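Long-range contacts in clavulanic acid biosynthesis oligopeptide binding protein 2 (Streptomyces clavuligerus, PDB 2WOL), which probably binds peptides as a family 5 extracellular solute-binding protein tied to the clavulanic acid biosynthesis pathway: residues 15-20 and 296-301; 67-72 and 240-245; 72-77 and 541-546; 531-536 and 549-554. One frame throughout, in Å; residues are numbered along the deposited sequence.

Overall arrangement
Three of the four contacts crowd together, and contact 2 reaches them through contact 3, with which it shares Thr72, and through Gln554 of contact 4. Contacts 1 and 4 have centres 8 Å apart and meet on strands 296-297 and 523-534, neighbours in one sheet; contacts 3 and 4, centres 10 Å apart, share the small antiparallel pair 544-545 and 550-551. Contact 3 also touches contact 1, at 12 Å between centres, through Gly20 and Val544. Contacts 2 and 3 have centres 11 Å apart; contacts 1 and 2, centres 22 Å apart, do not touch. A glycerol, probably from the crystallisation liquor, lies about 4 Å from the Tyr70 side chain of contact 2.

Contact 1: residues 15-20 and 296-301; sequences AGWDAG and TDNPRT
Trp17 and Asn298 run alongside each other in the same direction, with the indole and the amide plane turned 64° apart. The touching is done by the six-membered half of the indole: CZ2 comes to 3.6 Å from Asn298 CB, while CZ3 rests against Thr296 CG2 at 3.8 Å, the Trp17 and Thr296 side chains crossing at a slant. The Trp17 CB points away from 296-301, but CG, anti to the backbone N (chi1 179°), carries the indole so that its far end comes back to the segment; Arg293 makes a cation-pi contact with the ring. Beneath the indole, Asp18 turns its carboxylate to the backbone beyond the end of strand 296-297. Its OD1 takes the N-H of Asn298 at 2.7 Å, nearly in line with the C-O bond, and a water donates both to OD2 and to Asn298 O. The type II turn from Gly16 to Ala19 directs Asp18 N onto Thr296 O, 3.0 Å away and almost straight at 168°. Asp297 answers from the strand: its OD1 receives Gly20 N at 2.9 Å, the donor standing above the carboxylate plane. The other oxygen, OD2, bonds to Tyr551 OH and forms a salt bridge with Arg535 NE. The early loop is thus fastened to the large mixed sheet by each aspartate accepting a backbone N-H of the opposite segment. Asp18 OD1 and Asp297 OD1 are only 4.5 Å apart, two like charges whose mutual repulsion, if both are ionised, the N-H donors and Arg535 would probably ease.

Contact 2: residues 67-72 and 240-245; sequences LMAYPT and PIRPAL
Thr72 OG1 donates to the carbonyl oxygen of Ile241 at 2.6 Å, the hydroxyl tilted 23° from the carbonyl plane. The same OG1 lies 3.6 Å from Ile241 CG2, so the threonine meets both the backbone and the branched side chain of one residue. Ile241 spreads its carbons along the other segment: CG1 faces Ala69 CB at 4.1 Å, CG2 sits by Tyr70 O, and CD1 approaches Pro71 CA. Setting CG1 anti to the carbonyl carbon (chi1 -51°) places it beside the backbone N and in front of Ala69. A water spans the gap next to this apolar patch, accepting from Thr72 N and donating to Pro240 O. The contact joins the end of strand 68-69, half of a two-stranded antiparallel pair with 82-83, to the connection between strands 225-230 and 248-253 of the five-stranded mixed sheet. One shell out, Arg242 leaves its backbone in the direction away from 67-72, yet its NH2 comes back to 4.1 Å from Ala69 CB, and Ile241 CG2 lies above the centre of the guanidinium. The group is held from several directions: NE donates to Arg61 O, NH2 pairs with Asp84 and NH1 with Asp239. From helix 54-63, Arg61 also touches the side chains of Thr72 and Ile241 and bonds to Tyr70 O, while Asp239 OD1 receives the N-H of Ile241.

Contact 3: residues 72-77 and 541-546; sequences TDPGPA and NVYVHP
Tyr543 holds its CG between the backbone N and the carbonyl carbon (chi1 74°), the crowded position, and its ring reaches over to Pro74 and Thr72. The ring atom nearest the proline is CD1, 3.5 Å from Pro74 CA and 3.6 Å from Pro74 CB, and Pro74 CD lies above one ring face toward the rim; the two side chains cross at about a right angle. Further along, CE1 approaches Asp73 O at 3.6 Å. The phenol oxygen ends over the backbone at Thr72, with OH 3.2 Å from Thr72 CA and 3.4 Å from Thr72 CG2. A weak hydrogen bond links that OH to Asp552 OD2. On the proline side an Asx turn shapes the loop: Asp73 OD1 accepts from Gly75 N at 2.9 Å, met from above the carboxylate plane. This loop, between strands 68-69 and 82-83, packs on strand 544-545, which pairs weakly with 550-551, and on the residues flanking it. Pro546 supplies the second patch, its CG 3.3 Å from Gly75 O and its CD 3.4 Å from Asp73 O. A water sits between the two backbones and donates to Pro74 O and to Val544 O. His545 has Asp73 O above one face of its imidazole, offset toward the rim, while its NE2 bonds to Pro71 O and its ND1 to the N-H of Ala547. Phe548 meets the same ring edge-to-face.

Contact 4: residues 531-536 and 549-554; sequences TLHFRN and GLYDIQ
His533 leans its CB on the phenol end of Tyr551, 3.4 Å from OH and 3.5 Å from CZ. The next atom out, CG, stands above one face of the tyrosine ring, shifted toward the rim; it is anti to the carbonyl carbon (chi1 -61°). The two rings form an oblique aromatic pair, inclined at 48° with centroids 5.1 Å apart. Beyond CG, the imidazole passes CE1 by Leu550 CD2 at 3.8 Å, the two side chains crossing at about a right angle. At the tip NE2 donates to Gly549 O over 3.0 Å, a bond of 171° that lies in the ring plane and falls on a lone pair of the carbonyl. Arg535, two residues on, approaches the same phenol: its CG is 3.4 Å from Tyr551 OH, the chain then running extended to NE. Besides its bridge to Asp297, the guanidinium donates through NH2 to Gly16 O and through NH1 to Ser294 O. Here the end of strand 523-534, in the large mixed sheet, meets the weakly bonded strand 550-551 through side chains and one backbone carbonyl, the CA atoms of His533 and Leu550 being 8.0 Å apart. The straight bond from NE2 fixes the rotation of the imidazole and implies a proton on that nitrogen, while Asp297, shared by Arg535 and Tyr551, probably keeps its negative charge in this buried setting.

Contact 1: residues 15-20 and 296-301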
loop_
_atom_site.group_PDB
_atom_site.type_symbol
_atom_site.label_atom_id
_atom_site.label_comp_id
_atom_site.label_asym_id
_atom_site.label_seq_id
_atom_site.Cartn_x
_atom_site.Cartn_y
_atom_site.Cartn_z
ATOM N N ALA A 15 -20.957 10.672 14.963
ATOM C CA ALA A 15 -19.876 11.228 15.777
ATOM C C ALA A 15 -19.314 12.546 15.249
ATOM O O ALA A 15 -18.724 13.319 16.011
ATOM C CB ALA A 15 -18.755 10.203 15.936
ATOM N N GLY A 16 -19.480 12.785 13.950
ATOM C CA GLY A 16 -19.020 14.018 13.317
ATOM C C GLY A 16 -18.045 13.787 12.179
ATOM O O GLY A 16 -17.338 12.778 12.150
ATOM N N TRP A 17 -18.013 14.734 11.243
ATOM C CA TRP A 17 -17.060 14.732 10.137
ATOM C C TRP A 17 -15.633 14.495 10.638
ATOM O O TRP A 17 -15.180 15.161 11.573
ATOM C CB TRP A 17 -17.146 16.076 9.408
ATOM C CG TRP A 17 -16.200 16.248 8.262
ATOM C CD1 TRP A 17 -14.997 16.883 8.285
ATOM C CD2 TRP A 17 -16.394 15.803 6.914
ATOM N NE1 TRP A 17 -14.419 16.853 7.037
ATOM C CE2 TRP A 17 -15.258 16.197 6.175
ATOM C CE3 TRP A 17 -17.420 15.104 6.259
ATOM C CZ2 TRP A 17 -15.114 15.915 4.809
ATOM C CZ3 TRP A 17 -17.279 14.825 4.900
ATOM C CH2 TRP A 17 -16.131 15.230 4.192
ATOM N N ASP A 18 -14.948 13.528 10.020
ATOM C CA ASP A 18 -13.546 13.200 10.326
ATOM C C ASP A 18 -13.277 12.664 11.740
ATOM O O ASP A 18 -12.116 12.577 12.152
ATOM C CB ASP A 18 -12.613 14.392 10.039
ATOM C CG ASP A 18 -11.998 14.346 8.649
ATOM O OD1 ASP A 18 -12.298 13.420 7.865
ATOM O OD2 ASP A 18 -11.188 15.248 8.337
ATOM N N ALA A 19 -14.329 12.285 12.467
ATOM C CA ALA A 19 -14.173 11.805 13.843
ATOM C C ALA A 19 -13.299 10.550 13.946
ATOM O O ALA A 19 -12.679 10.301 14.985
ATOM C CB ALA A 19 -15.531 11.571 14.485
ATOM N N GLY A 20 -13.263 9.768 12.867
ATOM C CA GLY A 20 -12.464 8.539 12.816
ATOM C C GLY A 20 -11.059 8.721 12.266
ATOM O O GLY A 20 -10.345 7.739 12.048
ATOM N N THR A 296 -19.103 10.476 8.065
ATOM C CA THR A 296 -18.095 10.401 7.011
ATOM C C THR A 296 -16.705 10.841 7.482
ATOM O O THR A 296 -16.565 11.825 8.212
ATOM C CB THR A 296 -18.531 11.240 5.783
ATOM O OG1 THR A 296 -19.829 10.809 5.366
ATOM C CG2 THR A 296 -17.569 11.064 4.626
ATOM N N ASP A 297 -15.693 10.084 7.057
ATOM C CA ASP A 297 -14.285 10.405 7.279
ATOM C C ASP A 297 -13.603 10.651 5.941
ATOM O O ASP A 297 -13.899 9.975 4.957
ATOM C CB ASP A 297 -13.595 9.256 8.016
ATOM C CG ASP A 297 -14.162 9.039 9.403
ATOM O OD1 ASP A 297 -14.233 10.020 10.170
ATOM O OD2 ASP A 297 -14.537 7.895 9.733
ATOM N N ASN A 298 -12.692 11.622 5.913
ATOM C CA ASN A 298 -12.018 12.026 4.675
ATOM C C ASN A 298 -10.486 11.967 4.830
ATOM O O ASN A 298 -9.808 12.991 4.753
ATOM C CB ASN A 298 -12.495 13.435 4.280
ATOM C CG ASN A 298 -12.071 13.855 2.868
ATOM O OD1 ASN A 298 -11.754 13.031 2.003
ATOM N ND2 ASN A 298 -12.083 15.161 2.633
ATOM N N PRO A 299 -9.933 10.761 5.058
ATOM C CA PRO A 299 -8.505 10.651 5.337
ATOM C C PRO A 299 -7.646 10.700 4.079
ATOM O O PRO A 299 -8.143 10.475 2.973
ATOM C CB PRO A 299 -8.391 9.257 5.957
ATOM C CG PRO A 299 -9.444 8.476 5.259
ATOM C CD PRO A 299 -10.591 9.439 5.069
ATOM N N ARG A 300 -6.359 10.985 4.267
ATOM C CA ARG A 300 -5.355 10.715 3.248
ATOM C C ARG A 300 -5.170 9.207 3.192
ATOM O O ARG A 300 -5.226 8.538 4.229
ATOM C CB ARG A 300 -4.025 11.365 3.613
ATOM C CG ARG A 300 -4.019 12.876 3.511
ATOM C CD ARG A 300 -2.868 13.442 4.316
ATOM N NE ARG A 300 -2.673 14.867 4.071
ATOM C CZ ARG A 300 -1.887 15.368 3.122
ATOM N NH1 ARG A 300 -1.217 14.564 2.307
ATOM N NH2 ARG A 300 -1.770 16.683 2.995
ATOM N N THR A 301 -4.951 8.674 1.992
ATOM C CA THR A 301 -4.742 7.232 1.814
ATOM C C THR A 301 -3.262 6.854 1.836
ATOM O O THR A 301 -2.923 5.666 1.859
ATOM C CB THR A 301 -5.338 6.721 0.489
ATOM O OG1 THR A 301 -4.668 7.350 -0.610
ATOM C CG2 THR A 301 -6.826 7.015 0.403
HETATM O O HOH W 1 -9.367 14.890 6.445
#

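Contact 2: residues 67-72 and 240-245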
loop_
_atom_site.group_PDB
_atom_site.type_symbol
_atom_site.label_atom_id
_atom_site.label_comp_id
_atom_site.label_asym_id
_atom_site.label_seq_id
_atom_site.Cartn_x
_atom_site.Cartn_y
_atom_site.Cartn_z
ATOM N N LEU A 67 4.540 -12.232 13.560
ATOM C CA LEU A 67 5.505 -11.942 14.629
ATOM C C LEU A 67 5.281 -10.543 15.182
ATOM O O LEU A 67 5.224 -10.344 16.406
ATOM C CB LEU A 67 6.947 -12.105 14.141
ATOM C CG LEU A 67 7.445 -13.536 13.926
ATOM C CD1 LEU A 67 8.778 -13.513 13.205
ATOM C CD2 LEU A 67 7.563 -14.292 15.245
ATOM N N MET A 68 5.149 -9.590 14.261
ATOM C CA MET A 68 4.884 -8.190 14.572
ATOM C C MET A 68 3.591 -7.798 13.877
ATOM O O MET A 68 3.233 -8.388 12.866
ATOM C CB MET A 68 6.020 -7.304 14.056
ATOM C CG MET A 68 7.401 -7.692 14.569
ATOM S SD MET A 68 7.586 -7.390 16.342
ATOM C CE MET A 68 7.514 -5.598 16.392
ATOM N N ALA A 69 2.887 -6.809 14.416
ATOM C CA ALA A 69 1.663 -6.318 13.781
ATOM C C ALA A 69 1.503 -4.833 14.029
ATOM O O ALA A 69 1.978 -4.317 15.039
ATOM C CB ALA A 69 0.444 -7.072 14.303
ATOM N N TYR A 70 0.835 -4.138 13.115
ATOM C CA TYR A 70 0.517 -2.738 13.373
ATOM C C TYR A 70 -0.466 -2.664 14.538
ATOM O O TYR A 70 -1.459 -3.390 14.562
ATOM C CB TYR A 70 0.033 -2.030 12.099
ATOM C CG TYR A 70 1.123 -2.063 11.055
ATOM C CD1 TYR A 70 1.124 -3.033 10.054
ATOM C CD2 TYR A 70 2.197 -1.172 11.116
ATOM C CE1 TYR A 70 2.148 -3.097 9.119
ATOM C CE2 TYR A 70 3.234 -1.230 10.186
ATOM C CZ TYR A 70 3.200 -2.201 9.191
ATOM O OH TYR A 70 4.218 -2.282 8.266
ATOM N N PRO A 71 -0.158 -1.824 15.535
ATOM C CA PRO A 71 -0.989 -1.805 16.733
ATOM C C PRO A 71 -2.371 -1.227 16.463
ATOM O O PRO A 71 -2.591 -0.567 15.436
ATOM C CB PRO A 71 -0.195 -0.922 17.703
ATOM C CG PRO A 71 0.647 -0.068 16.849
ATOM C CD PRO A 71 0.966 -0.872 15.614
ATOM N N THR A 72 -3.297 -1.505 17.373
ATOM C CA THR A 72 -4.659 -0.996 17.269
ATOM C C THR A 72 -4.676 0.426 17.832
ATOM O O THR A 72 -4.955 0.650 19.010
ATOM C CB THR A 72 -5.650 -1.943 17.977
ATOM O OG1 THR A 72 -5.494 -3.260 17.433
ATOM C CG2 THR A 72 -7.097 -1.495 17.782
ATOM N N PRO A 240 -2.174 -9.031 22.122
ATOM C CA PRO A 240 -2.187 -7.618 22.510
ATOM C C PRO A 240 -2.791 -6.683 21.454
ATOM O O PRO A 240 -2.858 -5.468 21.677
ATOM C CB PRO A 240 -0.702 -7.304 22.692
ATOM C CG PRO A 240 -0.025 -8.173 21.679
ATOM C CD PRO A 240 -0.861 -9.431 21.574
ATOM N N ILE A 241 -3.220 -7.244 20.325
ATOM C CA ILE A 241 -3.664 -6.453 19.170
ATOM C C ILE A 241 -5.184 -6.499 18.965
ATOM O O ILE A 241 -5.821 -5.466 18.730
ATOM C CB ILE A 241 -2.964 -6.932 17.847
ATOM C CG1 ILE A 241 -1.429 -7.020 17.998
ATOM C CG2 ILE A 241 -3.400 -6.082 16.632
ATOM C CD1 ILE A 241 -0.695 -5.688 18.107
ATOM N N ARG A 242 -5.757 -7.696 19.071
ATOM C CA ARG A 242 -7.088 -7.970 18.531
ATOM C C ARG A 242 -8.181 -8.154 19.587
ATOM O O ARG A 242 -8.115 -9.093 20.382
ATOM C CB ARG A 242 -7.026 -9.205 17.627
ATOM C CG ARG A 242 -6.064 -9.039 16.472
ATOM C CD ARG A 242 -5.766 -10.343 15.776
ATOM N NE ARG A 242 -4.678 -10.162 14.820
ATOM C CZ ARG A 242 -3.390 -10.153 15.147
ATOM N NH1 ARG A 242 -3.018 -10.353 16.407
ATOM N NH2 ARG A 242 -2.470 -9.958 14.214
ATOM N N PRO A 243 -9.194 -7.260 19.592
ATOM C CA PRO A 243 -10.308 -7.410 20.539
ATOM C C PRO A 243 -11.348 -8.469 20.167
ATOM O O PRO A 243 -12.130 -8.876 21.025
ATOM C CB PRO A 243 -10.950 -6.023 20.540
ATOM C CG PRO A 243 -10.687 -5.499 19.182
ATOM C CD PRO A 243 -9.343 -6.048 18.764
ATOM N N ALA A 244 -11.382 -8.889 18.900
ATOM C CA ALA A 244 -12.296 -9.938 18.422
ATOM C C ALA A 244 -13.715 -9.818 18.979
ATOM O O ALA A 244 -14.227 -10.732 19.633
ATOM C CB ALA A 244 -11.717 -11.317 18.704
ATOM N N LEU A 245 -14.354 -8.689 18.701
ATOM C CA LEU A 245 -15.684 -8.419 19.247
ATOM C C LEU A 245 -16.833 -9.186 18.574
ATOM O O LEU A 245 -17.614 -9.834 19.266
ATOM C CB LEU A 245 -15.964 -6.911 19.298
ATOM C CG LEU A 245 -14.995 -6.087 20.150
ATOM C CD1 LEU A 245 -15.278 -4.611 20.003
ATOM C CD2 LEU A 245 -15.027 -6.496 21.632
HETATM O O HOH W 2 -2.519 -2.784 19.938
#

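Contact 3: residues 72-77 and 541-546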
loop_
_atom_site.group_PDB
_atom_site.type_symbol
_atom_site.label_atom_id
_atom_site.label_comp_id
_atom_site.label_asym_id
_atom_site.label_seq_id
_atom_site.Cartn_x
_atom_site.Cartn_y
_atom_site.Cartn_z
ATOM N N THR A 72 -3.297 -1.505 17.373
ATOM C CA THR A 72 -4.659 -0.996 17.269
ATOM C C THR A 72 -4.676 0.426 17.832
ATOM O O THR A 72 -4.955 0.650 19.010
ATOM C CB THR A 72 -5.650 -1.943 17.977
ATOM O OG1 THR A 72 -5.494 -3.260 17.433
ATOM C CG2 THR A 72 -7.097 -1.495 17.782
ATOM N N ASP A 73 -4.343 1.381 16.967
ATOM C CA ASP A 73 -4.066 2.752 17.379
ATOM C C ASP A 73 -4.301 3.695 16.202
ATOM O O ASP A 73 -3.679 3.532 15.152
ATOM C CB ASP A 73 -2.607 2.849 17.851
ATOM C CG ASP A 73 -2.300 4.130 18.630
ATOM O OD1 ASP A 73 -3.005 5.153 18.476
ATOM O OD2 ASP A 73 -1.318 4.106 19.403
ATOM N N PRO A 74 -5.211 4.676 16.369
ATOM C CA PRO A 74 -5.447 5.685 15.333
ATOM C C PRO A 74 -4.322 6.710 15.183
ATOM O O PRO A 74 -4.266 7.410 14.169
ATOM C CB PRO A 74 -6.724 6.383 15.811
ATOM C CG PRO A 74 -6.737 6.195 17.271
ATOM C CD PRO A 74 -6.110 4.858 17.526
ATOM N N GLY A 75 -3.448 6.797 16.183
ATOM C CA GLY A 75 -2.358 7.774 16.180
ATOM C C GLY A 75 -1.097 7.312 15.466
ATOM O O GLY A 75 -1.057 6.203 14.931
ATOM N N PRO A 76 -0.048 8.162 15.456
ATOM C CA PRO A 76 1.228 7.879 14.784
ATOM C C PRO A 76 1.882 6.552 15.185
ATOM O O PRO A 76 2.606 5.965 14.378
ATOM C CB PRO A 76 2.115 9.061 15.200
ATOM C CG PRO A 76 1.151 10.166 15.480
ATOM C CD PRO A 76 -0.041 9.490 16.098
ATOM N N ALA A 77 1.636 6.086 16.410
ATOM C CA ALA A 77 2.166 4.792 16.854
ATOM C C ALA A 77 1.631 3.634 16.014
ATOM O O ALA A 77 2.250 2.570 15.950
ATOM C CB ALA A 77 1.879 4.560 18.334
ATOM N N ASN A 541 -15.851 1.192 17.697
ATOM C CA ASN A 541 -14.398 1.228 17.524
ATOM C C ASN A 541 -13.956 1.424 16.080
ATOM O O ASN A 541 -13.062 0.724 15.589
ATOM C CB ASN A 541 -13.736 -0.020 18.114
ATOM C CG ASN A 541 -14.230 -0.332 19.507
ATOM O OD1 ASN A 541 -13.989 0.420 20.447
ATOM N ND2 ASN A 541 -14.944 -1.440 19.644
ATOM N N VAL A 542 -14.575 2.392 15.412
ATOM C CA VAL A 542 -14.216 2.722 14.037
ATOM C C VAL A 542 -13.111 3.771 14.009
ATOM O O VAL A 542 -13.244 4.841 14.606
ATOM C CB VAL A 542 -15.429 3.234 13.231
ATOM C CG1 VAL A 542 -15.021 3.533 11.790
ATOM C CG2 VAL A 542 -16.554 2.219 13.249
ATOM N N TYR A 543 -12.025 3.465 13.309
ATOM C CA TYR A 543 -10.959 4.445 13.108
ATOM C C TYR A 543 -10.189 4.105 11.843
ATOM O O TYR A 543 -10.058 2.931 11.483
ATOM C CB TYR A 543 -10.009 4.515 14.318
ATOM C CG TYR A 543 -9.066 3.336 14.458
ATOM C CD1 TYR A 543 -7.759 3.405 13.974
ATOM C CD2 TYR A 543 -9.482 2.155 15.073
ATOM C CE1 TYR A 543 -6.883 2.325 14.096
ATOM C CE2 TYR A 543 -8.616 1.064 15.197
ATOM C CZ TYR A 543 -7.319 1.162 14.708
ATOM O OH TYR A 543 -6.454 0.094 14.825
ATOM N N VAL A 544 -9.692 5.139 11.171
ATOM C CA VAL A 544 -8.826 4.952 10.019
ATOM C C VAL A 544 -7.454 4.533 10.529
ATOM O O VAL A 544 -6.820 5.263 11.297
ATOM C CB VAL A 544 -8.715 6.241 9.172
ATOM C CG1 VAL A 544 -7.821 6.013 7.964
ATOM C CG2 VAL A 544 -10.095 6.704 8.719
ATOM N N HIS A 545 -7.006 3.348 10.127
ATOM C CA HIS A 545 -5.683 2.914 10.537
ATOM C C HIS A 545 -4.628 3.658 9.721
ATOM O O HIS A 545 -4.654 3.605 8.490
ATOM C CB HIS A 545 -5.483 1.409 10.405
ATOM C CG HIS A 545 -4.319 0.919 11.202
ATOM N ND1 HIS A 545 -3.018 1.248 10.887
ATOM C CD2 HIS A 545 -4.261 0.197 12.346
ATOM C CE1 HIS A 545 -2.206 0.726 11.790
ATOM N NE2 HIS A 545 -2.935 0.083 12.685
ATOM N N PRO A 546 -3.698 4.353 10.404
ATOM C CA PRO A 546 -2.725 5.174 9.677
ATOM C C PRO A 546 -1.790 4.393 8.746
ATOM O O PRO A 546 -1.252 4.968 7.802
ATOM C CB PRO A 546 -1.926 5.858 10.794
ATOM C CG PRO A 546 -2.124 5.011 11.989
ATOM C CD PRO A 546 -3.502 4.428 11.864
HETATM O O HOH W 3 -6.187 7.643 12.283
#

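Contact 4: residues 531-536 and 549-554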
loop_
_atom_site.group_PDB
_atom_site.type_symbol
_atom_site.label_atom_id
_atom_site.label_comp_id
_atom_site.label_asym_id
_atom_site.label_seq_id
_atom_site.Cartn_x
_atom_site.Cartn_y
_atom_site.Cartn_z
ATOM N N THR A 531 -9.716 10.061 0.396
ATOM C CA THR A 531 -10.874 9.230 0.120
ATOM C C THR A 531 -11.982 9.557 1.113
ATOM O O THR A 531 -11.723 10.167 2.149
ATOM C CB THR A 531 -10.507 7.728 0.186
ATOM O OG1 THR A 531 -11.530 6.949 -0.444
ATOM C CG2 THR A 531 -10.313 7.263 1.628
ATOM N N LEU A 532 -13.209 9.166 0.785
ATOM C CA LEU A 532 -14.336 9.352 1.692
ATOM C C LEU A 532 -14.865 8.003 2.153
ATOM O O LEU A 532 -15.405 7.248 1.351
ATOM C CB LEU A 532 -15.455 10.145 1.009
ATOM C CG LEU A 532 -15.206 11.638 0.775
ATOM C CD1 LEU A 532 -16.220 12.197 -0.183
ATOM C CD2 LEU A 532 -15.232 12.417 2.076
ATOM N N HIS A 533 -14.691 7.700 3.439
ATOM C CA HIS A 533 -15.252 6.478 4.013
ATOM C C HIS A 533 -16.525 6.799 4.776
ATOM O O HIS A 533 -16.582 7.804 5.485
ATOM C CB HIS A 533 -14.277 5.825 4.993
ATOM C CG HIS A 533 -12.975 5.396 4.392
ATOM N ND1 HIS A 533 -12.887 4.639 3.241
ATOM C CD2 HIS A 533 -11.703 5.577 4.822
ATOM C CE1 HIS A 533 -11.615 4.396 2.975
ATOM N NE2 HIS A 533 -10.877 4.952 3.920
ATOM N N PHE A 534 -17.526 5.928 4.648
ATOM C CA PHE A 534 -18.794 6.064 5.372
ATOM C C PHE A 534 -18.882 4.992 6.459
ATOM O O PHE A 534 -18.646 3.816 6.200
ATOM C CB PHE A 534 -19.977 5.941 4.400
ATOM C CG PHE A 534 -21.314 6.267 5.017
ATOM C CD1 PHE A 534 -21.792 7.576 5.010
ATOM C CD2 PHE A 534 -22.099 5.268 5.595
ATOM C CE1 PHE A 534 -23.025 7.889 5.580
ATOM C CE2 PHE A 534 -23.346 5.577 6.170
ATOM C CZ PHE A 534 -23.799 6.891 6.155
ATOM N N ARG A 535 -19.208 5.409 7.677
ATOM C CA ARG A 535 -19.335 4.481 8.803
ATOM C C ARG A 535 -20.739 4.546 9.377
ATOM O O ARG A 535 -21.212 5.616 9.770
ATOM C CB ARG A 535 -18.313 4.797 9.907
ATOM C CG ARG A 535 -18.160 6.286 10.197
ATOM C CD ARG A 535 -17.380 6.594 11.473
ATOM N NE ARG A 535 -16.796 7.924 11.325
ATOM C CZ ARG A 535 -17.438 9.064 11.569
ATOM N NH1 ARG A 535 -18.681 9.054 12.047
ATOM N NH2 ARG A 535 -16.825 10.218 11.342
ATOM N N ASN A 536 -21.413 3.404 9.434
ATOM C CA ASN A 536 -22.715 3.370 10.084
ATOM C C ASN A 536 -22.579 3.543 11.597
ATOM O O ASN A 536 -21.608 3.065 12.187
ATOM C CB ASN A 536 -23.483 2.119 9.687
ATOM C CG ASN A 536 -24.220 2.303 8.375
ATOM O OD1 ASN A 536 -25.032 3.219 8.238
ATOM N ND2 ASN A 536 -23.924 1.456 7.394
ATOM N N GLY A 549 -4.771 3.588 5.623
ATOM C CA GLY A 549 -5.673 4.585 5.031
ATOM C C GLY A 549 -7.099 4.063 4.941
ATOM O O GLY A 549 -7.951 4.657 4.278
ATOM N N LEU A 550 -7.337 2.941 5.621
ATOM C CA LEU A 550 -8.621 2.246 5.660
ATOM C C LEU A 550 -8.979 1.997 7.116
ATOM O O LEU A 550 -8.097 1.911 7.961
ATOM C CB LEU A 550 -8.513 0.887 4.955
ATOM C CG LEU A 550 -8.131 0.823 3.476
ATOM C CD1 LEU A 550 -7.882 -0.606 3.034
ATOM C CD2 LEU A 550 -9.194 1.457 2.612
ATOM N N TYR A 551 -10.270 1.861 7.408
ATOM C CA TYR A 551 -10.708 1.491 8.751
ATOM C C TYR A 551 -10.084 0.172 9.192
ATOM O O TYR A 551 -9.968 -0.761 8.396
ATOM C CB TYR A 551 -12.221 1.321 8.788
ATOM C CG TYR A 551 -13.056 2.575 8.614
ATOM C CD1 TYR A 551 -14.262 2.527 7.912
ATOM C CD2 TYR A 551 -12.658 3.792 9.159
ATOM C CE1 TYR A 551 -15.054 3.659 7.761
ATOM C CE2 TYR A 551 -13.431 4.933 9.003
ATOM C CZ TYR A 551 -14.630 4.858 8.308
ATOM O OH TYR A 551 -15.430 5.970 8.148
ATOM N N ASP A 552 -9.704 0.084 10.465
ATOM C CA ASP A 552 -9.189 -1.176 10.993
ATOM C C ASP A 552 -10.355 -2.097 11.337
ATOM O O ASP A 552 -10.865 -2.098 12.458
ATOM C CB ASP A 552 -8.292 -0.949 12.207
ATOM C CG ASP A 552 -7.466 -2.174 12.561
ATOM O OD1 ASP A 552 -7.338 -3.083 11.710
ATOM O OD2 ASP A 552 -6.928 -2.218 13.688
ATOM N N ILE A 553 -10.777 -2.867 10.341
ATOM C CA ILE A 553 -11.909 -3.778 10.455
ATOM C C ILE A 553 -11.848 -4.649 11.709
ATOM O O ILE A 553 -12.852 -4.819 12.391
ATOM C CB ILE A 553 -12.002 -4.690 9.205
ATOM C CG1 ILE A 553 -12.086 -3.850 7.919
ATOM C CG2 ILE A 553 -13.154 -5.693 9.329
ATOM C CD1 ILE A 553 -13.295 -2.931 7.806
ATOM N N GLN A 554 -10.669 -5.191 12.009
ATOM C CA GLN A 554 -10.521 -6.140 13.113
ATOM C C GLN A 554 -10.885 -5.546 14.479
ATOM O O GLN A 554 -11.229 -6.280 15.400
ATOM C CB GLN A 554 -9.112 -6.748 13.131
ATOM C CG GLN A 554 -7.991 -5.806 13.547
ATOM C CD GLN A 554 -7.833 -5.710 15.050
ATOM O OE1 GLN A 554 -8.201 -6.633 15.783
ATOM N NE2 GLN A 554 -7.273 -4.599 15.522
#